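PDB 4O5P: uncharacterized protein from Pseudomonas aeruginosa, which is a type VI secretion effector of the Tle1 family that probably hydrolyses membrane phospholipids with an alpha/beta-hydrolase-type catalytic domain. Local coordinates for residues 12-20 and 405-413; 339-350 and 680-690. All blocks are in the same frame, centred on the assembly; numbering follows the deposited sequence.

Contact 1: residues 12-20 and 405-413; sequences PTHPVAGRL and IALQHMYAE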
loop_
_atom_site.group_PDB
_atom_site.type_symbol
_atom_site.label_atom_id
_atom_site.label_comp_id
_atom_site.label_asym_id
_atom_site.label_seq_id
_atom_site.Cartn_x
_atom_site.Cartn_y
_atom_site.Cartn_z
ATOM N N PRO A 12 -20.433 6.363 -3.926
ATOM C CA PRO A 12 -21.827 6.343 -4.368
ATOM C C PRO A 12 -22.647 5.453 -3.448
ATOM O O PRO A 12 -22.076 4.638 -2.718
ATOM C CB PRO A 12 -21.746 5.727 -5.771
ATOM C CG PRO A 12 -20.486 4.907 -5.760
ATOM C CD PRO A 12 -19.532 5.678 -4.868
ATOM N N THR A 13 -23.965 5.619 -3.469
ATOM C CA THR A 13 -24.860 4.779 -2.676
ATOM C C THR A 13 -24.715 3.364 -3.210
ATOM O O THR A 13 -24.375 3.182 -4.380
ATOM C CB THR A 13 -26.313 5.260 -2.825
ATOM O OG1 THR A 13 -27.155 4.540 -1.922
ATOM C CG2 THR A 13 -26.804 5.053 -4.261
ATOM N N HIS A 14 -24.915 2.358 -2.368
ATOM C CA HIS A 14 -24.772 0.987 -2.844
ATOM C C HIS A 14 -26.135 0.444 -3.228
ATOM O O HIS A 14 -27.023 0.392 -2.378
ATOM C CB HIS A 14 -24.166 0.076 -1.788
ATOM C CG HIS A 14 -24.109 -1.356 -2.214
ATOM N ND1 HIS A 14 -23.170 -1.828 -3.106
ATOM C CD2 HIS A 14 -24.903 -2.412 -1.909
ATOM C CE1 HIS A 14 -23.377 -3.116 -3.320
ATOM N NE2 HIS A 14 -24.422 -3.496 -2.603
ATOM N N PRO A 15 -26.300 0.026 -4.497
ATOM C CA PRO A 15 -27.633 -0.342 -4.983
ATOM C C PRO A 15 -28.116 -1.615 -4.320
ATOM O O PRO A 15 -27.327 -2.556 -4.170
ATOM C CB PRO A 15 -27.410 -0.584 -6.473
ATOM C CG PRO A 15 -25.982 -0.959 -6.582
ATOM C CD PRO A 15 -25.270 -0.141 -5.537
ATOM N N VAL A 16 -29.392 -1.624 -3.931
ATOM C CA VAL A 16 -30.028 -2.764 -3.261
ATOM C C VAL A 16 -29.581 -4.128 -3.804
ATOM O O VAL A 16 -28.964 -4.925 -3.079
ATOM C CB VAL A 16 -31.565 -2.626 -3.316
ATOM N N ALA A 17 -29.859 -4.374 -5.082
ATOM C CA ALA A 17 -29.515 -5.655 -5.710
ATOM C C ALA A 17 -28.012 -5.893 -5.956
ATOM O O ALA A 17 -27.616 -6.966 -6.417
ATOM C CB ALA A 17 -30.298 -5.827 -7.008
ATOM N N GLY A 18 -27.174 -4.907 -5.655
ATOM C CA GLY A 18 -25.744 -5.073 -5.867
ATOM C C GLY A 18 -25.307 -4.649 -7.260
ATOM O O GLY A 18 -26.110 -4.168 -8.056
ATOM N N ARG A 19 -24.029 -4.828 -7.560
ATOM C CA ARG A 19 -23.477 -4.346 -8.812
ATOM C C ARG A 19 -23.061 -5.509 -9.680
ATOM O O ARG A 19 -22.484 -5.306 -10.755
ATOM C CB ARG A 19 -22.268 -3.436 -8.569
ATOM C CG ARG A 19 -22.500 -2.280 -7.604
ATOM C CD ARG A 19 -21.451 -1.185 -7.772
ATOM N NE ARG A 19 -21.505 -0.205 -6.694
ATOM C CZ ARG A 19 -22.252 0.894 -6.715
ATOM N NH1 ARG A 19 -23.027 1.163 -7.764
ATOM N NH2 ARG A 19 -22.240 1.719 -5.680
ATOM N N LEU A 20 -23.341 -6.725 -9.215
ATOM C CA LEU A 20 -22.930 -7.922 -9.955
ATOM C C LEU A 20 -24.026 -8.545 -10.849
ATOM O O LEU A 20 -23.778 -9.517 -11.573
ATOM C CB LEU A 20 -22.315 -8.963 -9.018
ATOM C CG LEU A 20 -20.792 -8.812 -8.895
ATOM C CD1 LEU A 20 -20.408 -7.611 -8.028
ATOM C CD2 LEU A 20 -20.140 -10.075 -8.374
ATOM N N ILE A 405 -18.167 -3.632 -0.159
ATOM C CA ILE A 405 -18.841 -2.600 -0.966
ATOM C C ILE A 405 -17.855 -2.044 -1.984
ATOM O O ILE A 405 -18.081 -2.101 -3.211
ATOM C CB ILE A 405 -19.432 -1.444 -0.091
ATOM C CG1 ILE A 405 -20.324 -1.995 1.019
ATOM C CG2 ILE A 405 -20.210 -0.450 -0.948
ATOM C CD1 ILE A 405 -21.546 -2.746 0.513
ATOM N N ALA A 406 -16.740 -1.528 -1.472
ATOM C CA ALA A 406 -15.657 -1.066 -2.336
ATOM C C ALA A 406 -15.315 -2.125 -3.387
ATOM O O ALA A 406 -15.115 -1.798 -4.560
ATOM C CB ALA A 406 -14.442 -0.712 -1.520
ATOM N N LEU A 407 -15.283 -3.392 -2.977
ATOM C CA LEU A 407 -14.973 -4.485 -3.915
ATOM C C LEU A 407 -15.949 -4.470 -5.087
ATOM O O LEU A 407 -15.545 -4.418 -6.268
ATOM C CB LEU A 407 -15.038 -5.838 -3.199
ATOM C CG LEU A 407 -15.090 -7.094 -4.063
ATOM C CD1 LEU A 407 -13.768 -7.289 -4.801
ATOM C CD2 LEU A 407 -15.385 -8.284 -3.200
ATOM N N GLN A 408 -17.235 -4.470 -4.769
ATOM C CA GLN A 408 -18.223 -4.480 -5.837
ATOM C C GLN A 408 -18.066 -3.224 -6.685
ATOM O O GLN A 408 -18.133 -3.273 -7.934
ATOM C CB GLN A 408 -19.641 -4.615 -5.276
ATOM C CG GLN A 408 -19.982 -6.038 -4.839
ATOM C CD GLN A 408 -21.487 -6.310 -4.801
ATOM O OE1 GLN A 408 -22.298 -5.451 -5.155
ATOM N NE2 GLN A 408 -21.863 -7.517 -4.367
ATOM N N HIS A 409 -17.783 -2.112 -6.020
ATOM C CA HIS A 409 -17.712 -0.861 -6.747
ATOM C C HIS A 409 -16.578 -0.998 -7.759
ATOM O O HIS A 409 -16.745 -0.668 -8.949
ATOM C CB HIS A 409 -17.506 0.316 -5.784
ATOM C CG HIS A 409 -17.403 1.652 -6.453
ATOM N ND1 HIS A 409 -17.194 2.818 -5.748
ATOM C CD2 HIS A 409 -17.473 2.010 -7.761
ATOM C CE1 HIS A 409 -17.132 3.834 -6.592
ATOM N NE2 HIS A 409 -17.291 3.369 -7.819
HETATM N N MSE A 410 -15.455 -1.565 -7.305
HETATM C CA MSE A 410 -14.267 -1.565 -8.133
HETATM C C MSE A 410 -14.583 -2.472 -9.296
HETATM O O MSE A 410 -14.291 -2.147 -10.461
HETATM C CB MSE A 410 -13.032 -2.066 -7.356
HETATM C CG MSE A 410 -11.754 -1.968 -8.187
HETATM SE SE MSE A 410 -11.265 -0.104 -8.521
HETATM C CE MSE A 410 -10.359 0.205 -6.837
ATOM N N TYR A 411 -15.275 -3.568 -8.977
ATOM C CA TYR A 411 -15.617 -4.542 -9.988
ATOM C C TYR A 411 -16.388 -3.838 -11.091
ATOM O O TYR A 411 -16.039 -3.948 -12.281
ATOM C CB TYR A 411 -16.450 -5.664 -9.365
ATOM C CG TYR A 411 -16.960 -6.668 -10.358
ATOM C CD1 TYR A 411 -16.213 -7.785 -10.698
ATOM C CD2 TYR A 411 -18.205 -6.503 -10.951
ATOM C CE1 TYR A 411 -16.704 -8.716 -11.616
ATOM C CE2 TYR A 411 -18.693 -7.409 -11.855
ATOM C CZ TYR A 411 -17.950 -8.508 -12.191
ATOM O OH TYR A 411 -18.473 -9.396 -13.112
ATOM N N ALA A 412 -17.390 -3.053 -10.693
ATOM C CA ALA A 412 -18.294 -2.470 -11.677
ATOM C C ALA A 412 -17.492 -1.536 -12.557
ATOM O O ALA A 412 -17.633 -1.557 -13.796
ATOM C CB ALA A 412 -19.446 -1.733 -10.998
ATOM N N GLU A 413 -16.596 -0.767 -11.930
ATOM C CA GLU A 413 -15.824 0.226 -12.670
ATOM C C GLU A 413 -14.992 -0.520 -13.687
ATOM O O GLU A 413 -14.990 -0.171 -14.871
ATOM C CB GLU A 413 -14.911 1.044 -11.737
ATOM C CG GLU A 413 -15.674 1.918 -10.731
ATOM C CD GLU A 413 -16.134 3.214 -11.345
ATOM O OE1 GLU A 413 -16.637 4.075 -10.584
ATOM O OE2 GLU A 413 -15.974 3.383 -12.588
HETATM O O HOH W 1 -20.681 -1.071 -4.388
HETATM O O HOH W 2 -21.875 -9.064 -13.216
#

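Contact 2: residues 339-350 and 680-690; sequences EQRASFPLDSIR and DYFRYRLVHFD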
loop_
_atom_site.group_PDB
_atom_site.type_symbol
_atom_site.label_atom_id
_atom_site.label_comp_id
_atom_site.label_asym_id
_atom_site.label_seq_id
_atom_site.Cartn_x
_atom_site.Cartn_y
_atom_site.Cartn_z
ATOM N N GLU A 339 -8.788 5.859 8.459
ATOM C CA GLU A 339 -7.408 5.429 8.770
ATOM C C GLU A 339 -6.610 6.613 9.344
ATOM O O GLU A 339 -6.774 7.744 8.877
ATOM C CB GLU A 339 -6.708 4.895 7.516
ATOM C CG GLU A 339 -5.241 4.462 7.729
ATOM C CD GLU A 339 -5.062 3.393 8.803
ATOM O OE1 GLU A 339 -5.775 2.366 8.770
ATOM O OE2 GLU A 339 -4.195 3.569 9.695
ATOM N N GLN A 340 -5.767 6.356 10.351
ATOM C CA GLN A 340 -5.048 7.412 11.063
ATOM C C GLN A 340 -3.606 7.034 11.444
ATOM O O GLN A 340 -2.878 7.861 12.012
ATOM C CB GLN A 340 -5.797 7.803 12.359
ATOM C CG GLN A 340 -7.089 8.608 12.192
ATOM C CD GLN A 340 -7.723 8.944 13.536
ATOM O OE1 GLN A 340 -8.324 8.081 14.186
ATOM N NE2 GLN A 340 -7.562 10.189 13.972
ATOM N N ARG A 341 -3.185 5.804 11.155
ATOM C CA ARG A 341 -1.855 5.362 11.593
ATOM C C ARG A 341 -0.755 6.150 10.904
ATOM O O ARG A 341 -0.789 6.348 9.682
ATOM C CB ARG A 341 -1.638 3.865 11.349
ATOM C CG ARG A 341 -2.214 2.945 12.427
ATOM C CD ARG A 341 -2.068 1.461 12.014
ATOM N NE ARG A 341 -2.870 1.161 10.826
ATOM C CZ ARG A 341 -2.811 0.017 10.144
ATOM N NH1 ARG A 341 -1.995 -0.953 10.528
ATOM N NH2 ARG A 341 -3.579 -0.156 9.069
ATOM N N ALA A 342 0.213 6.597 11.703
ATOM C CA ALA A 342 1.410 7.269 11.202
ATOM C C ALA A 342 2.094 6.433 10.127
ATOM O O ALA A 342 2.753 6.967 9.251
ATOM C CB ALA A 342 2.371 7.512 12.333
ATOM N N SER A 343 1.937 5.118 10.222
ATOM C CA SER A 343 2.611 4.175 9.335
ATOM C C SER A 343 1.860 4.007 8.016
ATOM O O SER A 343 2.355 3.342 7.099
ATOM C CB SER A 343 2.707 2.823 10.032
ATOM O OG SER A 343 1.421 2.454 10.514
ATOM N N PHE A 344 0.662 4.590 7.926
ATOM C CA PHE A 344 -0.171 4.428 6.736
ATOM C C PHE A 344 -0.668 5.743 6.115
ATOM O O PHE A 344 -1.876 5.936 5.947
ATOM C CB PHE A 344 -1.338 3.470 7.033
ATOM C CG PHE A 344 -0.914 2.034 7.152
ATOM C CD1 PHE A 344 -0.263 1.574 8.293
ATOM C CD2 PHE A 344 -1.146 1.146 6.117
ATOM C CE1 PHE A 344 0.144 0.264 8.394
ATOM C CE2 PHE A 344 -0.745 -0.176 6.213
ATOM C CZ PHE A 344 -0.098 -0.616 7.342
ATOM N N PRO A 345 0.266 6.635 5.724
ATOM C CA PRO A 345 -0.191 7.855 5.057
ATOM C C PRO A 345 -0.775 7.566 3.674
ATOM O O PRO A 345 -0.367 6.617 2.981
ATOM C CB PRO A 345 1.089 8.702 4.943
ATOM C CG PRO A 345 2.218 7.699 4.965
ATOM C CD PRO A 345 1.733 6.594 5.867
ATOM N N LEU A 346 -1.740 8.391 3.282
ATOM C CA LEU A 346 -2.409 8.213 2.020
ATOM C C LEU A 346 -1.675 8.984 0.921
ATOM O O LEU A 346 -1.154 10.080 1.146
ATOM C CB LEU A 346 -3.858 8.706 2.140
ATOM C CG LEU A 346 -4.736 8.613 0.893
ATOM C CD1 LEU A 346 -4.926 7.153 0.443
ATOM C CD2 LEU A 346 -6.081 9.269 1.161
ATOM N N ASP A 347 -1.592 8.391 -0.259
ATOM C CA ASP A 347 -1.296 9.184 -1.440
ATOM C C ASP A 347 -2.561 9.352 -2.266
ATOM O O ASP A 347 -3.023 8.414 -2.920
ATOM C CB ASP A 347 -0.177 8.560 -2.289
ATOM C CG ASP A 347 1.167 9.225 -2.055
ATOM O OD1 ASP A 347 1.868 8.811 -1.109
ATOM O OD2 ASP A 347 1.534 10.158 -2.817
ATOM N N SER A 348 -3.106 10.557 -2.251
ATOM C CA SER A 348 -4.208 10.888 -3.147
ATOM C C SER A 348 -3.720 10.877 -4.606
ATOM O O SER A 348 -2.527 10.990 -4.868
ATOM C CB SER A 348 -4.753 12.267 -2.788
ATOM O OG SER A 348 -5.774 12.685 -3.684
ATOM N N ILE A 349 -4.631 10.726 -5.555
ATOM C CA ILE A 349 -4.252 10.839 -6.962
ATOM C C ILE A 349 -4.471 12.263 -7.470
ATOM O O ILE A 349 -4.360 12.518 -8.676
ATOM C CB ILE A 349 -5.040 9.885 -7.850
ATOM C CG1 ILE A 349 -6.543 10.111 -7.687
ATOM C CG2 ILE A 349 -4.662 8.434 -7.562
ATOM C CD1 ILE A 349 -7.362 9.507 -8.800
ATOM N N ARG A 350 -4.787 13.173 -6.547
ATOM C CA ARG A 350 -4.850 14.618 -6.839
ATOM C C ARG A 350 -3.445 15.192 -7.041
ATOM O O ARG A 350 -2.482 14.782 -6.384
ATOM C CB ARG A 350 -5.547 15.403 -5.705
ATOM C CG ARG A 350 -6.260 16.713 -6.154
ATOM C CD ARG A 350 -6.999 17.382 -4.998
ATOM N NE ARG A 350 -6.086 18.025 -4.043
ATOM C CZ ARG A 350 -6.408 18.293 -2.784
ATOM N NH1 ARG A 350 -7.597 17.940 -2.327
ATOM N NH2 ARG A 350 -5.538 18.873 -1.977
ATOM N N ASP A 680 -2.289 8.401 17.670
ATOM C CA ASP A 680 -2.750 8.805 16.345
ATOM C C ASP A 680 -4.263 9.075 16.278
ATOM O O ASP A 680 -4.753 9.647 15.307
ATOM C CB ASP A 680 -2.335 7.761 15.291
ATOM C CG ASP A 680 -0.828 7.701 15.097
ATOM O OD1 ASP A 680 -0.170 8.730 15.375
ATOM O OD2 ASP A 680 -0.305 6.637 14.681
ATOM N N TYR A 681 -5.002 8.671 17.311
ATOM C CA TYR A 681 -6.432 8.975 17.374
ATOM C C TYR A 681 -6.664 10.476 17.318
ATOM O O TYR A 681 -7.722 10.942 16.887
ATOM C CB TYR A 681 -7.039 8.434 18.675
ATOM C CG TYR A 681 -7.302 6.937 18.716
ATOM C CD1 TYR A 681 -7.882 6.279 17.647
ATOM C CD2 TYR A 681 -6.982 6.195 19.846
ATOM C CE1 TYR A 681 -8.139 4.909 17.700
ATOM C CE2 TYR A 681 -7.234 4.833 19.910
ATOM C CZ TYR A 681 -7.811 4.201 18.838
ATOM O OH TYR A 681 -8.056 2.842 18.902
ATOM N N PHE A 682 -5.688 11.240 17.792
ATOM C CA PHE A 682 -5.868 12.670 17.860
ATOM C C PHE A 682 -4.953 13.435 16.924
ATOM O O PHE A 682 -4.619 14.585 17.180
ATOM C CB PHE A 682 -5.782 13.150 19.308
ATOM C CG PHE A 682 -7.026 12.860 20.085
ATOM C CD1 PHE A 682 -7.183 11.653 20.748
ATOM C CD2 PHE A 682 -8.083 13.776 20.083
ATOM C CE1 PHE A 682 -8.353 11.375 21.440
ATOM C CE2 PHE A 682 -9.260 13.514 20.769
ATOM C CZ PHE A 682 -9.402 12.304 21.459
ATOM N N ARG A 683 -4.593 12.791 15.820
ATOM C CA ARG A 683 -3.942 13.459 14.694
ATOM C C ARG A 683 -4.706 13.142 13.408
ATOM O O ARG A 683 -5.293 12.052 13.269
ATOM C CB ARG A 683 -2.513 12.961 14.525
ATOM C CG ARG A 683 -1.557 13.410 15.615
ATOM C CD ARG A 683 -0.206 12.714 15.475
ATOM N NE ARG A 683 0.493 12.772 16.744
ATOM C CZ ARG A 683 0.574 11.767 17.603
ATOM N NH1 ARG A 683 0.043 10.586 17.311
ATOM N NH2 ARG A 683 1.218 11.941 18.749
ATOM N N TYR A 684 -4.703 14.070 12.464
ATOM C CA TYR A 684 -5.261 13.742 11.160
ATOM C C TYR A 684 -4.267 12.880 10.407
ATOM O O TYR A 684 -3.047 12.965 10.636
ATOM C CB TYR A 684 -5.615 14.998 10.363
ATOM C CG TYR A 684 -6.731 15.790 10.998
ATOM C CD1 TYR A 684 -7.983 15.235 11.199
ATOM C CD2 TYR A 684 -6.523 17.100 11.393
ATOM C CE1 TYR A 684 -8.996 15.974 11.789
ATOM C CE2 TYR A 684 -7.507 17.822 11.975
ATOM C CZ TYR A 684 -8.736 17.268 12.169
ATOM O OH TYR A 684 -9.695 18.050 12.754
ATOM N N ARG A 685 -4.787 12.020 9.542
ATOM C CA ARG A 685 -3.945 11.141 8.745
ATOM C C ARG A 685 -3.121 11.998 7.789
ATOM O O ARG A 685 -3.613 13.009 7.273
ATOM C CB ARG A 685 -4.827 10.176 7.957
ATOM C CG ARG A 685 -4.081 9.233 7.027
ATOM C CD ARG A 685 -5.057 8.404 6.198
ATOM N NE ARG A 685 -4.371 7.270 5.592
ATOM C CZ ARG A 685 -4.900 6.465 4.679
ATOM N NH1 ARG A 685 -6.147 6.659 4.245
ATOM N NH2 ARG A 685 -4.167 5.475 4.195
ATOM N N LEU A 686 -1.868 11.626 7.558
ATOM C CA LEU A 686 -1.070 12.381 6.589
ATOM C C LEU A 686 -1.491 11.978 5.185
ATOM O O LEU A 686 -1.672 10.783 4.905
ATOM C CB LEU A 686 0.430 12.140 6.790
ATOM C CG LEU A 686 1.377 12.619 5.678
ATOM C CD1 LEU A 686 1.304 14.151 5.499
ATOM C CD2 LEU A 686 2.787 12.195 6.028
ATOM N N VAL A 687 -1.659 12.980 4.311
ATOM C CA VAL A 687 -2.061 12.754 2.929
ATOM C C VAL A 687 -1.135 13.522 1.997
ATOM O O VAL A 687 -0.897 14.719 2.194
ATOM C CB VAL A 687 -3.516 13.222 2.658
ATOM C CG1 VAL A 687 -3.923 12.883 1.210
ATOM C CG2 VAL A 687 -4.478 12.582 3.617
ATOM N N HIS A 688 -0.593 12.826 1.007
ATOM C CA HIS A 688 0.192 13.468 -0.042
ATOM C C HIS A 688 -0.656 13.686 -1.283
ATOM O O HIS A 688 -1.433 12.812 -1.664
ATOM C CB HIS A 688 1.399 12.602 -0.425
ATOM C CG HIS A 688 2.396 12.441 0.679
ATOM N ND1 HIS A 688 2.255 11.504 1.680
ATOM C CD2 HIS A 688 3.542 13.107 0.948
ATOM C CE1 HIS A 688 3.273 11.600 2.516
ATOM N NE2 HIS A 688 4.067 12.567 2.096
ATOM N N PHE A 689 -0.502 14.843 -1.915
ATOM C CA PHE A 689 -1.111 15.059 -3.222
ATOM C C PHE A 689 0.058 15.398 -4.137
ATOM O O PHE A 689 0.409 16.576 -4.304
ATOM C CB PHE A 689 -2.127 16.208 -3.217
ATOM C CG PHE A 689 -3.090 16.188 -2.061
ATOM C CD1 PHE A 689 -2.761 16.798 -0.850
ATOM C CD2 PHE A 689 -4.349 15.619 -2.197
ATOM C CE1 PHE A 689 -3.665 16.795 0.209
ATOM C CE2 PHE A 689 -5.249 15.614 -1.141
ATOM C CZ PHE A 689 -4.904 16.195 0.058
ATOM N N ASP A 690 0.682 14.360 -4.688
ATOM C CA ASP A 690 1.924 14.517 -5.440
ATOM C C ASP A 690 3.005 15.153 -4.568
ATOM O O ASP A 690 3.444 14.543 -3.600
ATOM C CB ASP A 690 1.680 15.305 -6.728
ATOM C CG ASP A 690 2.904 15.356 -7.637
ATOM O OD1 ASP A 690 3.905 14.632 -7.402
ATOM O OD2 ASP A 690 2.843 16.121 -8.619
HETATM O O HOH W 3 -0.689 9.350 8.822
HETATM O O HOH W 4 -0.028 11.642 -4.380
HETATM O O HOH W 5 3.629 11.576 -3.428
#

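Contact 1: residues 12-20 and 405-413
R19 and Q408 meet where the loop 12-20 lies against the helix 405-413. The backbone N of R19 gives its hydrogen to OE1 of Q408 over 3.0 Å, coming down from above the plane of the amide carbonyl. The same OE1 sits at the edge of the H14 ring, 3.2 Å from CE1, with ring and amide planes turned 52° apart. Over one face of that imidazole, almost on its normal, stands CD1 of I405; P15 CD lies over the rim of the opposite face, holding the ring between two aliphatic groups.

R19 then runs along the helix. Its chain is extended from CG to NE, which lays CD on the methyl of A412 (CD to CB 3.8 Å) and brings NE beside CA of H409. One water ties this side together: it accepts from R19 NE at 2.6 Å, donates to I405 O and also bonds H14 ND1. Beyond it, R19 NH2 turns back to the carbonyl O of T13 in its own loop, while P15 CD lies over the guanidinium.

At the two ends, apolar groups settle on rings. P12 CG sits over the face of H409, 4.0 Å from the ring centroid, and L20 CG does likewise over Y411, while L20 CD1 rests on CG of Q408. A type I turn, P15 to G18, reverses the loop between H14 and R19.

The second shell fixes the helix side: F447 O receives Q408 NE2, Y375 OH pairs with H409 ND1, and Q422 O with Y411 OH. H14 and I405 also pack on helix 451-463, while A406 and M410, on another side of helix 403-416, face strand 270-280 of the central sheet.

Contact 2: residues 339-350 and 680-690
R685 has more surface buried by this contact than any other residue, and its guanidinium is sandwiched: CB of L346 lies over the centre of one face, CG of E339 over the rim of the other. With CG anti to the backbone N (chi1 177°) and an extended chain beyond, the group reaches F344 O side-on, NE and NH2 both donating to that oxygen at 2.9 Å, with the oxygen in the guanidinium plane. NH2 also forms a salt bridge to D281.

Q340 grips the loop that leads to R685. Its NE2 spends its hydrogens on two backbone carbonyls, Y681 O and R683 O, each 3.0 Å away; the first is approached from well above the carbonyl plane. The amide also has R484 of helix 469-487 as a polar partner. Next to it, A342 N bonds OD2 of D680, an oxygen met from above its carboxylate.

L346, besides covering R685, starts a short parallel ladder, L346 beside V687 and D347 beside H688: L346 N bonds L686 O, H688 N bonds L346 O (2.8 Å) and S348 N bonds H688 O. At its far end R350 lays its guanidinium flat on F689, planes 3° apart and centres 3.6 Å apart, a cation-pi stack whose charge is also paired with E470. V687 CG1 lies over the rim of the other face.

H688 ND1 is buried by the contact with no partner in the model. D281 belongs to a probable Ser-His-Asp triad with S237 and H379, so R685, braced by F344 O and with aliphatic carbons on both of its faces, is consistent with a second-shell residue that helps position D281.

Overall arrangement
Starting from the N terminus, the chain leaves strand 7-10 and enters 12-20, the first half of contact 1. It then builds much of the central sheet and passes through 339-350, which opens contact 2, before helix 403-416 returns to the first loop and closes contact 1. Only after a long region rich in helices, with a few strands, does 680-690 come back to close contact 2. The two loops therefore cross. Contact 1 pins the N-terminal loop to a helix beside the central sheet; contact 2 joins segments from the catalytic and C-terminal family regions. Their centres are about 25 Å apart and their nearest atoms about 10 Å, without touching.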